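Local atomic coordinates of catalase (PDB entry 4QOM), a protein that catalyses the breakdown of hydrogen peroxide to water and oxygen, with haem as its cofactor, as a tetramer of identical chains. Residues F95-H100 / A189-M194; P105-D110 / E234-D239; H148-D153 / D162-F167. All coordinates share one frame; numbering follows the deposited sequence.

Contact 1: F95-H100 / A189-M194; sequences FSTVIH and ANYAEM. With PYG (benzene-1,2,3-triol), chain H.
Phe95 and Tyr191 meet where strand 88-96 of the antiparallel beta-barrel of the catalase fold reaches its end, against the loop that leads into strand 196-197. They illustrate how two aromatic residues can interlock without stacking. The rings are near parallel, with planes 14° apart, but they are slid so far that they barely overlap, centroids being 5.6 Å apart. Each ring instead receives the other's methylene as a CH-pi contact: Phe95 CB sits over the face of Tyr191, 3.6 Å from that ring's centroid, and Tyr191 CB lies over Phe95, 4.1 Å from its centroid. In both residues CG is anti to the carbonyl carbon, and the two side chains slide past each other in opposite directions, which lets each CB lie over the other ring. The Tyr191 hydroxyl continues beyond Ser96 to hydrogen-bond Glu106.

Ser96 CB leaves the backbone away from the loop; its side chain lies about 4 Å from the haem at the nearest atoms, and OG is bonded to ND1 of His57, an arrangement consistent with the distal histidine-serine pair of haem catalases. Farther along, Val98 CG1 packs 3.6 Å from C4 of a bound benzenetriol. Asn190 OD1 accepts from Ala192 N, an Asx turn, and also from Glu193 N. In Met194, the bend at chi3 (71°) sets CE 3.7 Å from Phe95 CD1.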
loop_
_atom_site.group_PDB
_atom_site.type_symbol
_atom_site.label_atom_id
_atom_site.label_comp_id
_atom_site.label_asym_id
_atom_site.label_seq_id
_atom_site.Cartn_x
_atom_site.Cartn_y
_atom_site.Cartn_z
ATOM N N PHE A 95 -3.793 16.581 20.485
ATOM C CA PHE A 95 -3.479 16.018 21.800
ATOM C C PHE A 95 -3.716 14.529 21.771
ATOM O O PHE A 95 -4.526 14.029 20.955
ATOM C CB PHE A 95 -4.363 16.646 22.889
ATOM C CG PHE A 95 -4.256 18.140 23.004
ATOM C CD1 PHE A 95 -3.138 18.748 23.581
ATOM C CD2 PHE A 95 -5.290 18.945 22.612
ATOM C CE1 PHE A 95 -3.085 20.118 23.693
ATOM C CE2 PHE A 95 -5.244 20.301 22.745
ATOM C CZ PHE A 95 -4.151 20.893 23.302
ATOM N N SER A 96 -3.033 13.757 22.646
ATOM C CA SER A 96 -3.086 12.314 22.525
ATOM C C SER A 96 -2.669 11.610 23.831
ATOM O O SER A 96 -1.958 12.190 24.673
ATOM C CB SER A 96 -2.223 11.896 21.321
ATOM O OG SER A 96 -0.900 12.351 21.475
ATOM N N THR A 97 -3.074 10.360 23.993
ATOM C CA THR A 97 -2.358 9.453 24.865
ATOM C C THR A 97 -1.165 8.850 24.099
ATOM O O THR A 97 -0.796 9.347 23.006
ATOM C CB THR A 97 -3.290 8.417 25.461
ATOM O OG1 THR A 97 -3.825 7.582 24.440
ATOM C CG2 THR A 97 -4.448 9.128 26.248
ATOM N N VAL A 98 -0.556 7.794 24.620
ATOM C CA VAL A 98 0.627 7.222 23.970
ATOM C C VAL A 98 0.480 5.777 23.527
ATOM O O VAL A 98 0.723 5.469 22.379
ATOM C CB VAL A 98 1.873 7.351 24.846
ATOM C CG1 VAL A 98 3.067 6.717 24.144
ATOM C CG2 VAL A 98 2.106 8.817 25.148
ATOM N N ILE A 99 0.271 4.867 24.501
ATOM C CA ILE A 99 0.557 3.464 24.312
ATOM C C ILE A 99 -0.581 2.696 23.630
ATOM O O ILE A 99 -0.351 1.899 22.723
ATOM C CB ILE A 99 0.978 2.802 25.586
ATOM C CG1 ILE A 99 2.426 3.342 25.969
ATOM C CG2 ILE A 99 1.027 1.315 25.435
ATOM C CD1 ILE A 99 3.586 2.989 25.010
ATOM N N HIS A 100 -1.791 2.867 24.108
ATOM C CA HIS A 100 -2.876 2.002 23.611
ATOM C C HIS A 100 -3.425 2.445 22.293
ATOM O O HIS A 100 -3.195 3.573 21.851
ATOM C CB HIS A 100 -3.959 1.775 24.685
ATOM C CG HIS A 100 -3.469 0.993 25.842
ATOM N ND1 HIS A 100 -3.547 -0.389 25.935
ATOM C CD2 HIS A 100 -2.724 1.400 26.884
ATOM C CE1 HIS A 100 -2.974 -0.781 27.056
ATOM N NE2 HIS A 100 -2.471 0.289 27.656
ATOM N N ALA A 189 -6.492 15.500 33.913
ATOM C CA ALA A 189 -7.939 15.452 33.981
ATOM C C ALA A 189 -8.578 15.486 32.624
ATOM O O ALA A 189 -9.698 14.959 32.410
ATOM C CB ALA A 189 -8.454 16.630 34.817
ATOM N N ASN A 190 -7.936 16.222 31.743
ATOM C CA ASN A 190 -8.359 16.331 30.386
ATOM C C ASN A 190 -7.205 17.001 29.587
ATOM O O ASN A 190 -6.141 17.270 30.142
ATOM C CB ASN A 190 -9.674 17.083 30.290
ATOM C CG ASN A 190 -9.585 18.453 30.948
ATOM O OD1 ASN A 190 -8.798 19.272 30.543
ATOM N ND2 ASN A 190 -10.437 18.697 31.964
ATOM N N TYR A 191 -7.414 17.303 28.307
ATOM C CA TYR A 191 -6.352 17.912 27.511
ATOM C C TYR A 191 -6.176 19.422 27.745
ATOM O O TYR A 191 -5.101 19.951 27.446
ATOM C CB TYR A 191 -6.583 17.681 25.997
ATOM C CG TYR A 191 -6.570 16.238 25.554
ATOM C CD1 TYR A 191 -5.544 15.371 25.905
ATOM C CD2 TYR A 191 -7.604 15.710 24.718
ATOM C CE1 TYR A 191 -5.496 14.049 25.472
ATOM C CE2 TYR A 191 -7.573 14.377 24.282
ATOM C CZ TYR A 191 -6.567 13.523 24.668
ATOM O OH TYR A 191 -6.531 12.203 24.235
ATOM N N ALA A 192 -7.197 20.093 28.313
ATOM C CA ALA A 192 -7.132 21.554 28.487
ATOM C C ALA A 192 -6.384 21.929 29.773
ATOM O O ALA A 192 -5.607 22.911 29.809
ATOM C CB ALA A 192 -8.513 22.138 28.507
ATOM N N GLU A 193 -6.583 21.136 30.824
ATOM C CA GLU A 193 -6.020 21.450 32.138
ATOM C C GLU A 193 -4.709 20.680 32.295
ATOM O O GLU A 193 -4.529 19.849 33.183
ATOM C CB GLU A 193 -7.030 21.079 33.227
ATOM C CG GLU A 193 -8.278 21.925 33.185
ATOM C CD GLU A 193 -9.334 21.487 34.183
ATOM O OE1 GLU A 193 -10.305 20.846 33.826
ATOM O OE2 GLU A 193 -9.206 21.806 35.368
ATOM N N MET A 194 -3.800 20.972 31.389
ATOM C CA MET A 194 -2.620 20.170 31.148
ATOM C C MET A 194 -1.463 21.012 30.725
ATOM O O MET A 194 -1.622 21.956 29.941
ATOM C CB MET A 194 -2.985 19.149 30.048
ATOM C CG MET A 194 -1.969 18.066 29.851
ATOM S SD MET A 194 -2.464 16.958 28.494
ATOM C CE MET A 194 -2.237 17.938 27.027
HETATM C C1 PYG H . 6.275 8.225 22.726
HETATM C C2 PYG H . 5.982 9.106 23.851
HETATM C C3 PYG H . 6.046 8.543 25.201
HETATM C C4 PYG H . 6.370 7.199 25.426
HETATM C C5 PYG H . 6.640 6.361 24.338
HETATM C C6 PYG H . 6.579 6.879 23.048
HETATM O O1 PYG H . 6.273 8.740 21.436
HETATM O O2 PYG H . 5.674 10.370 23.621
HETATM O O3 PYG H . 5.748 9.352 26.192
#

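Contact 2: P105-D110 / E234-D239; sequences PETLRD and EIQAND. With PYG (benzene-1,2,3-triol), chain G.
The carboxamide of Gln236 meets the hydroxyl of Thr107 close to its own plane, while Pro105 CB and Leu108 CD2 both stand to one side of that plane. Pro105 CB lies 4.1 Å from Gln236 OE1, and Leu108 CD2 approaches the same oxygen to 3.6 Å, so the acceptor has apolar company around its polar bond. That bond runs from Thr107 OG1 to Gln236 OE1 at 2.7 Å, with the donor tilted 17° from the carbonyl plane and a C=O...donor angle of 112°. Gln236 delivers its amide by an extended chain with CG anti to the backbone N (chi1 -168°). Thr107 then spends its methyl on the helix, CG2 touching Ile235 CG2 at 3.6 Å. A water adds a second link, donating to Asp239 O and accepting weakly from Glu106 N.

The second flat group, the Asp110 carboxylate, has a different partner: O1 of a benzenetriol is modelled 2.5 Å from Asp110 OD1, too short for its exact length to be trusted, while OD2 takes the backbone N-H groups of Val98 and Ile99.

In the fold, residues 105-110 form part of the connection between strands 88-96 and 113-120, laid against helix 229-236, with His242 of helix 242-252 beside both Thr107 and Ile235. A second subunit also packs here: its Phe240 lies on Pro105 and Leu108, and Gln236 NE2 bonds to Gln236 O of the same neighbouring chain.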
loop_
_atom_site.group_PDB
_atom_site.type_symbol
_atom_site.label_atom_id
_atom_site.label_comp_id
_atom_site.label_asym_id
_atom_site.label_seq_id
_atom_site.Cartn_x
_atom_site.Cartn_y
_atom_site.Cartn_z
ATOM N N PRO A 105 -9.180 4.010 26.256
ATOM C CA PRO A 105 -9.698 5.089 27.148
ATOM C C PRO A 105 -8.665 6.206 27.367
ATOM O O PRO A 105 -7.475 5.993 27.357
ATOM C CB PRO A 105 -9.990 4.326 28.469
ATOM C CG PRO A 105 -10.124 2.897 28.085
ATOM C CD PRO A 105 -9.151 2.708 26.951
ATOM N N GLU A 106 -9.187 7.374 27.669
ATOM C CA GLU A 106 -8.379 8.513 27.961
ATOM C C GLU A 106 -8.139 8.736 29.463
ATOM O O GLU A 106 -7.595 9.811 29.865
ATOM C CB GLU A 106 -8.963 9.755 27.267
ATOM C CG GLU A 106 -8.780 9.724 25.765
ATOM C CD GLU A 106 -9.546 10.804 25.049
ATOM O OE1 GLU A 106 -10.680 11.149 25.461
ATOM O OE2 GLU A 106 -9.057 11.309 24.004
ATOM N N THR A 107 -8.460 7.722 30.246
ATOM C CA THR A 107 -8.297 7.683 31.713
ATOM C C THR A 107 -7.070 6.848 32.088
ATOM O O THR A 107 -6.827 6.639 33.285
ATOM C CB THR A 107 -9.533 7.046 32.361
ATOM O OG1 THR A 107 -9.977 5.956 31.527
ATOM C CG2 THR A 107 -10.674 8.034 32.442
ATOM N N LEU A 108 -6.298 6.359 31.105
ATOM C CA LEU A 108 -5.138 5.503 31.430
ATOM C C LEU A 108 -3.950 6.396 31.845
ATOM O O LEU A 108 -3.805 7.525 31.360
ATOM C CB LEU A 108 -4.741 4.659 30.252
ATOM C CG LEU A 108 -5.858 3.818 29.625
ATOM C CD1 LEU A 108 -5.272 2.964 28.526
ATOM C CD2 LEU A 108 -6.524 2.964 30.700
ATOM N N ARG A 109 -3.034 5.822 32.603
ATOM C CA ARG A 109 -1.735 6.468 32.865
ATOM C C ARG A 109 -0.840 6.500 31.609
ATOM O O ARG A 109 -0.721 5.511 30.899
ATOM C CB ARG A 109 -0.997 5.771 34.030
ATOM C CG ARG A 109 0.318 6.452 34.428
ATOM C CD ARG A 109 0.968 5.889 35.685
ATOM N NE ARG A 109 -0.020 5.791 36.764
ATOM C CZ ARG A 109 -0.440 6.802 37.537
ATOM N NH1 ARG A 109 0.062 8.027 37.471
ATOM N NH2 ARG A 109 -1.423 6.575 38.397
ATOM N N ASP A 110 -0.240 7.641 31.342
ATOM C CA ASP A 110 0.541 7.849 30.083
ATOM C C ASP A 110 0.989 9.314 30.082
ATOM O O ASP A 110 0.258 10.182 30.518
ATOM C CB ASP A 110 -0.351 7.579 28.827
ATOM C CG ASP A 110 0.106 6.386 27.971
ATOM O OD1 ASP A 110 1.193 5.757 28.212
ATOM O OD2 ASP A 110 -0.693 6.027 27.031
ATOM N N GLU A 234 -13.386 6.180 38.150
ATOM C CA GLU A 234 -14.784 6.619 38.232
ATOM C C GLU A 234 -15.215 7.186 36.857
ATOM O O GLU A 234 -16.332 6.943 36.357
ATOM C CB GLU A 234 -14.954 7.681 39.326
ATOM C CG GLU A 234 -14.974 7.162 40.730
ATOM C CD GLU A 234 -15.271 8.296 41.678
ATOM O OE1 GLU A 234 -14.301 8.841 42.257
ATOM O OE2 GLU A 234 -16.452 8.698 41.753
ATOM N N ILE A 235 -14.292 7.920 36.228
ATOM C CA ILE A 235 -14.569 8.459 34.893
ATOM C C ILE A 235 -14.608 7.336 33.881
ATOM O O ILE A 235 -15.549 7.265 33.064
ATOM C CB ILE A 235 -13.560 9.559 34.494
ATOM C CG1 ILE A 235 -13.771 10.786 35.401
ATOM C CG2 ILE A 235 -13.707 9.938 33.011
ATOM C CD1 ILE A 235 -12.683 11.790 35.275
ATOM N N GLN A 236 -13.617 6.448 33.937
ATOM C CA GLN A 236 -13.534 5.339 32.975
ATOM C C GLN A 236 -14.819 4.446 32.913
ATOM O O GLN A 236 -15.202 3.944 31.842
ATOM C CB GLN A 236 -12.311 4.454 33.260
ATOM C CG GLN A 236 -12.005 3.480 32.148
ATOM C CD GLN A 236 -10.694 2.799 32.331
ATOM O OE1 GLN A 236 -9.662 3.470 32.432
ATOM N NE2 GLN A 236 -10.709 1.476 32.473
ATOM N N ALA A 237 -15.469 4.286 34.080
ATOM C CA ALA A 237 -16.703 3.534 34.186
ATOM C C ALA A 237 -17.742 3.980 33.187
ATOM O O ALA A 237 -18.539 3.165 32.733
ATOM C CB ALA A 237 -17.251 3.646 35.588
ATOM N N ASN A 238 -17.792 5.282 32.916
ATOM C CA ASN A 238 -18.906 5.837 32.133
ATOM C C ASN A 238 -18.483 6.506 30.843
ATOM O O ASN A 238 -19.355 6.794 30.031
ATOM C CB ASN A 238 -19.627 6.893 32.932
ATOM C CG ASN A 238 -20.369 6.294 34.137
ATOM O OD1 ASN A 238 -21.075 5.297 34.019
ATOM N ND2 ASN A 238 -20.183 6.900 35.281
ATOM N N ASP A 239 -17.193 6.763 30.645
ATOM C CA ASP A 239 -16.761 7.437 29.396
ATOM C C ASP A 239 -15.343 7.100 29.106
ATOM O O ASP A 239 -14.428 7.430 29.875
ATOM C CB ASP A 239 -16.997 8.926 29.530
ATOM C CG ASP A 239 -16.878 9.698 28.208
ATOM O OD1 ASP A 239 -16.567 9.095 27.151
ATOM O OD2 ASP A 239 -16.999 10.946 28.250
HETATM C C1 PYG G . 3.233 4.432 30.248
HETATM C C2 PYG G . 2.081 3.570 30.536
HETATM C C3 PYG G . 2.026 2.900 31.878
HETATM C C4 PYG G . 3.056 3.120 32.782
HETATM C C5 PYG G . 4.123 3.921 32.447
HETATM C C6 PYG G . 4.215 4.565 31.212
HETATM O O1 PYG G . 3.430 5.091 29.069
HETATM O O2 PYG G . 1.130 3.377 29.579
HETATM O O3 PYG G . 0.991 2.069 32.306
HETATM O O HOH W 1 -11.962 8.649 28.922
#

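Contact 3: H148-D153 / D162-F167; sequences HSLKPD and DRYWDF. With PYG (benzene-1,2,3-triol), chain G.
Arg163 NH2 reaches the backbone of residues 148-153 and donates to His148 O at 3.0 Å. The bond is nearly straight (169°), lies in the guanidinium plane, and uses a lone pair of the carbonyl in that carbonyl's own plane. The carbonyls of Ser149 and Lys151 are also near NH2, but at poor angles. A water lies within hydrogen-bonding distance of both; it accepts from Arg163 NH2 at 3.0 Å, in the guanidinium plane, and more acceptors surround it than it has protons. NH1 is satisfied by the carbonyl of His381 in a third subunit.

Asp153 supplies charge rather than a directed bond. Its OD2 lies 3.6 Å from Arg163 NE, well out of the guanidinium plane, a salt bridge of charges alone, and is also hydrogen-bonded to His381 ND1 of the third subunit; OD1 takes Val155 N. Asp153 CA lies over one face of the guanidinium, and the chain bend at chi3 of Arg163 (79°) brings the group across this carboxylate.

Two successive helices of the catalase fold, 143-150 and 161-169, are joined here by a loop, and they approach closely at Ser149 and Tyr164, whose CA atoms are 4.4 Å apart. Ser149 OG turns back to Met146 O within its own helix while resting 3.5 Å from Phe167 CB. On its far side, helix 161-169 meets helices 434-448 and 453-466, which bear on Trp165.

Leu150 CD2 sits over the Tyr164 ring, 4.1 Å from its centroid, and also touches C6 of a bound benzenetriol. The Tyr164 hydroxyl is bonded to Asp447 and accepts weakly from the benzenetriol O3, 3.3 Å from Tyr164 OH.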
loop_
_atom_site.group_PDB
_atom_site.type_symbol
_atom_site.label_atom_id
_atom_site.label_comp_id
_atom_site.label_asym_id
_atom_site.label_seq_id
_atom_site.Cartn_x
_atom_site.Cartn_y
_atom_site.Cartn_z
ATOM N N HIS A 148 7.960 -1.314 22.772
ATOM C CA HIS A 148 7.607 -2.646 22.828
ATOM C C HIS A 148 7.384 -3.159 24.265
ATOM O O HIS A 148 6.486 -3.956 24.494
ATOM C CB HIS A 148 8.587 -3.587 22.112
ATOM C CG HIS A 148 8.572 -3.532 20.616
ATOM N ND1 HIS A 148 9.386 -4.349 19.843
ATOM C CD2 HIS A 148 7.918 -2.711 19.733
ATOM C CE1 HIS A 148 9.195 -4.066 18.564
ATOM N NE2 HIS A 148 8.357 -3.047 18.476
ATOM N N SER A 149 8.190 -2.696 25.220
ATOM C CA SER A 149 8.005 -3.105 26.621
ATOM C C SER A 149 6.752 -2.545 27.227
ATOM O O SER A 149 6.126 -3.175 28.066
ATOM C CB SER A 149 9.201 -2.681 27.463
ATOM O OG SER A 149 9.145 -1.339 27.875
ATOM N N LEU A 150 6.388 -1.328 26.813
ATOM C CA LEU A 150 5.169 -0.617 27.320
ATOM C C LEU A 150 3.884 -1.096 26.675
ATOM O O LEU A 150 2.845 -1.089 27.351
ATOM C CB LEU A 150 5.285 0.888 27.108
ATOM C CG LEU A 150 6.321 1.627 28.034
ATOM C CD1 LEU A 150 6.705 2.949 27.487
ATOM C CD2 LEU A 150 5.733 1.788 29.408
ATOM N N LYS A 151 3.953 -1.422 25.400
ATOM C CA LYS A 151 2.787 -1.888 24.626
ATOM C C LYS A 151 2.247 -3.173 25.218
ATOM O O LYS A 151 2.968 -3.994 25.839
ATOM C CB LYS A 151 3.152 -2.087 23.171
ATOM C CG LYS A 151 3.320 -0.771 22.343
ATOM C CD LYS A 151 2.022 -0.282 21.768
ATOM C CE LYS A 151 2.140 1.017 21.010
ATOM N NZ LYS A 151 0.843 1.292 20.280
ATOM N N PRO A 152 0.946 -3.411 24.975
ATOM C CA PRO A 152 0.474 -4.748 25.216
ATOM C C PRO A 152 1.458 -5.860 24.823
ATOM O O PRO A 152 2.008 -5.863 23.760
ATOM C CB PRO A 152 -0.937 -4.769 24.486
ATOM C CG PRO A 152 -1.373 -3.312 24.617
ATOM C CD PRO A 152 -0.076 -2.526 24.404
ATOM N N ASP A 153 1.561 -6.871 25.676
ATOM C CA ASP A 153 2.319 -8.058 25.408
ATOM C C ASP A 153 1.938 -8.654 24.038
ATOM O O ASP A 153 0.757 -8.723 23.693
ATOM C CB ASP A 153 2.124 -8.988 26.608
ATOM C CG ASP A 153 2.790 -10.323 26.478
ATOM O OD1 ASP A 153 2.414 -11.120 25.588
ATOM O OD2 ASP A 153 3.536 -10.739 27.396
ATOM N N ASP A 162 5.272 -6.054 34.395
ATOM C CA ASP A 162 6.503 -6.818 34.541
ATOM C C ASP A 162 7.408 -6.590 33.326
ATOM O O ASP A 162 8.643 -6.628 33.435
ATOM C CB ASP A 162 6.163 -8.308 34.690
ATOM C CG ASP A 162 7.348 -9.120 34.944
ATOM O OD1 ASP A 162 8.097 -8.839 35.918
ATOM O OD2 ASP A 162 7.674 -9.939 34.046
ATOM N N ARG A 163 6.808 -6.334 32.158
ATOM C CA ARG A 163 7.624 -6.119 30.945
ATOM C C ARG A 163 8.283 -4.721 30.896
ATOM O O ARG A 163 9.415 -4.622 30.682
ATOM C CB ARG A 163 6.725 -6.396 29.711
ATOM C CG ARG A 163 6.216 -7.827 29.642
ATOM C CD ARG A 163 5.233 -8.028 28.468
ATOM N NE ARG A 163 5.979 -8.162 27.223
ATOM C CZ ARG A 163 6.169 -7.205 26.340
ATOM N NH1 ARG A 163 6.946 -7.453 25.328
ATOM N NH2 ARG A 163 5.638 -6.017 26.485
ATOM N N TYR A 164 7.511 -3.669 31.100
ATOM C CA TYR A 164 8.081 -2.372 30.985
ATOM C C TYR A 164 8.932 -2.076 32.184
ATOM O O TYR A 164 9.924 -1.371 32.083
ATOM C CB TYR A 164 7.049 -1.308 30.747
ATOM C CG TYR A 164 5.912 -1.105 31.716
ATOM C CD1 TYR A 164 6.051 -0.319 32.848
ATOM C CD2 TYR A 164 4.655 -1.483 31.358
ATOM C CE1 TYR A 164 4.951 -0.070 33.658
ATOM C CE2 TYR A 164 3.540 -1.150 32.092
ATOM C CZ TYR A 164 3.686 -0.474 33.265
ATOM O OH TYR A 164 2.586 -0.229 34.060
ATOM N N TRP A 165 8.562 -2.595 33.360
ATOM C CA TRP A 165 9.571 -2.383 34.501
ATOM C C TRP A 165 10.873 -3.136 34.307
ATOM O O TRP A 165 11.934 -2.660 34.733
ATOM C CB TRP A 165 8.949 -2.754 35.839
ATOM C CG TRP A 165 7.993 -1.698 36.341
ATOM C CD1 TRP A 165 6.660 -1.746 36.355
ATOM C CD2 TRP A 165 8.363 -0.454 36.881
ATOM N NE1 TRP A 165 6.142 -0.606 36.884
ATOM C CE2 TRP A 165 7.196 0.209 37.212
ATOM C CE3 TRP A 165 9.595 0.138 37.190
ATOM C CZ2 TRP A 165 7.194 1.483 37.756
ATOM C CZ3 TRP A 165 9.591 1.433 37.730
ATOM C CH2 TRP A 165 8.394 2.037 38.074
ATOM N N ASP A 166 10.854 -4.282 33.645
ATOM C CA ASP A 166 12.118 -4.979 33.273
ATOM C C ASP A 166 12.983 -4.054 32.431
ATOM O O ASP A 166 14.113 -3.719 32.792
ATOM C CB ASP A 166 11.828 -6.259 32.484
ATOM C CG ASP A 166 13.092 -7.058 32.142
ATOM O OD1 ASP A 166 14.045 -6.991 32.941
ATOM O OD2 ASP A 166 13.038 -7.882 31.181
ATOM N N PHE A 167 12.432 -3.500 31.369
ATOM C CA PHE A 167 13.130 -2.526 30.576
ATOM C C PHE A 167 13.559 -1.281 31.346
ATOM O O PHE A 167 14.686 -0.876 31.256
ATOM C CB PHE A 167 12.262 -2.073 29.374
ATOM C CG PHE A 167 12.906 -1.045 28.498
ATOM C CD1 PHE A 167 13.789 -1.406 27.445
ATOM C CD2 PHE A 167 12.723 0.317 28.755
ATOM C CE1 PHE A 167 14.439 -0.434 26.730
ATOM C CE2 PHE A 167 13.386 1.297 28.072
ATOM C CZ PHE A 167 14.268 0.937 27.044
HETATM C C1 PYG G . 3.233 4.432 30.248
HETATM C C2 PYG G . 2.081 3.570 30.536
HETATM C C3 PYG G . 2.026 2.900 31.878
HETATM C C4 PYG G . 3.056 3.120 32.782
HETATM C C5 PYG G . 4.123 3.921 32.447
HETATM C C6 PYG G . 4.215 4.565 31.212
HETATM O O1 PYG G . 3.430 5.091 29.069
HETATM O O2 PYG G . 1.130 3.377 29.579
HETATM O O3 PYG G . 0.991 2.069 32.306
HETATM O O HOH W 2 3.618 -4.681 28.311
#

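How the contacts relate
All three contacts are buried, yet they differ in depth. Contact 1 lies about 10 Å from the chain centre and rests on interlocked aromatic groups, with Ser96 beside the haem, whereas contacts 2 and 3, each about 20 Å out, rely on polar bonds and on neighbouring subunits. Contacts 1 and 2 share the chain that leaves strand 88-96 and touch directly, by hydrogen bonds and by packing of His100 on Leu108. Contact 3 is nested within the loops closed by both others. It meets contact 1 where Lys151 NZ bonds Ile99 O, but reaches contact 2 through a shared benzenetriol, close to Asp110 and weakly bonded to Tyr164.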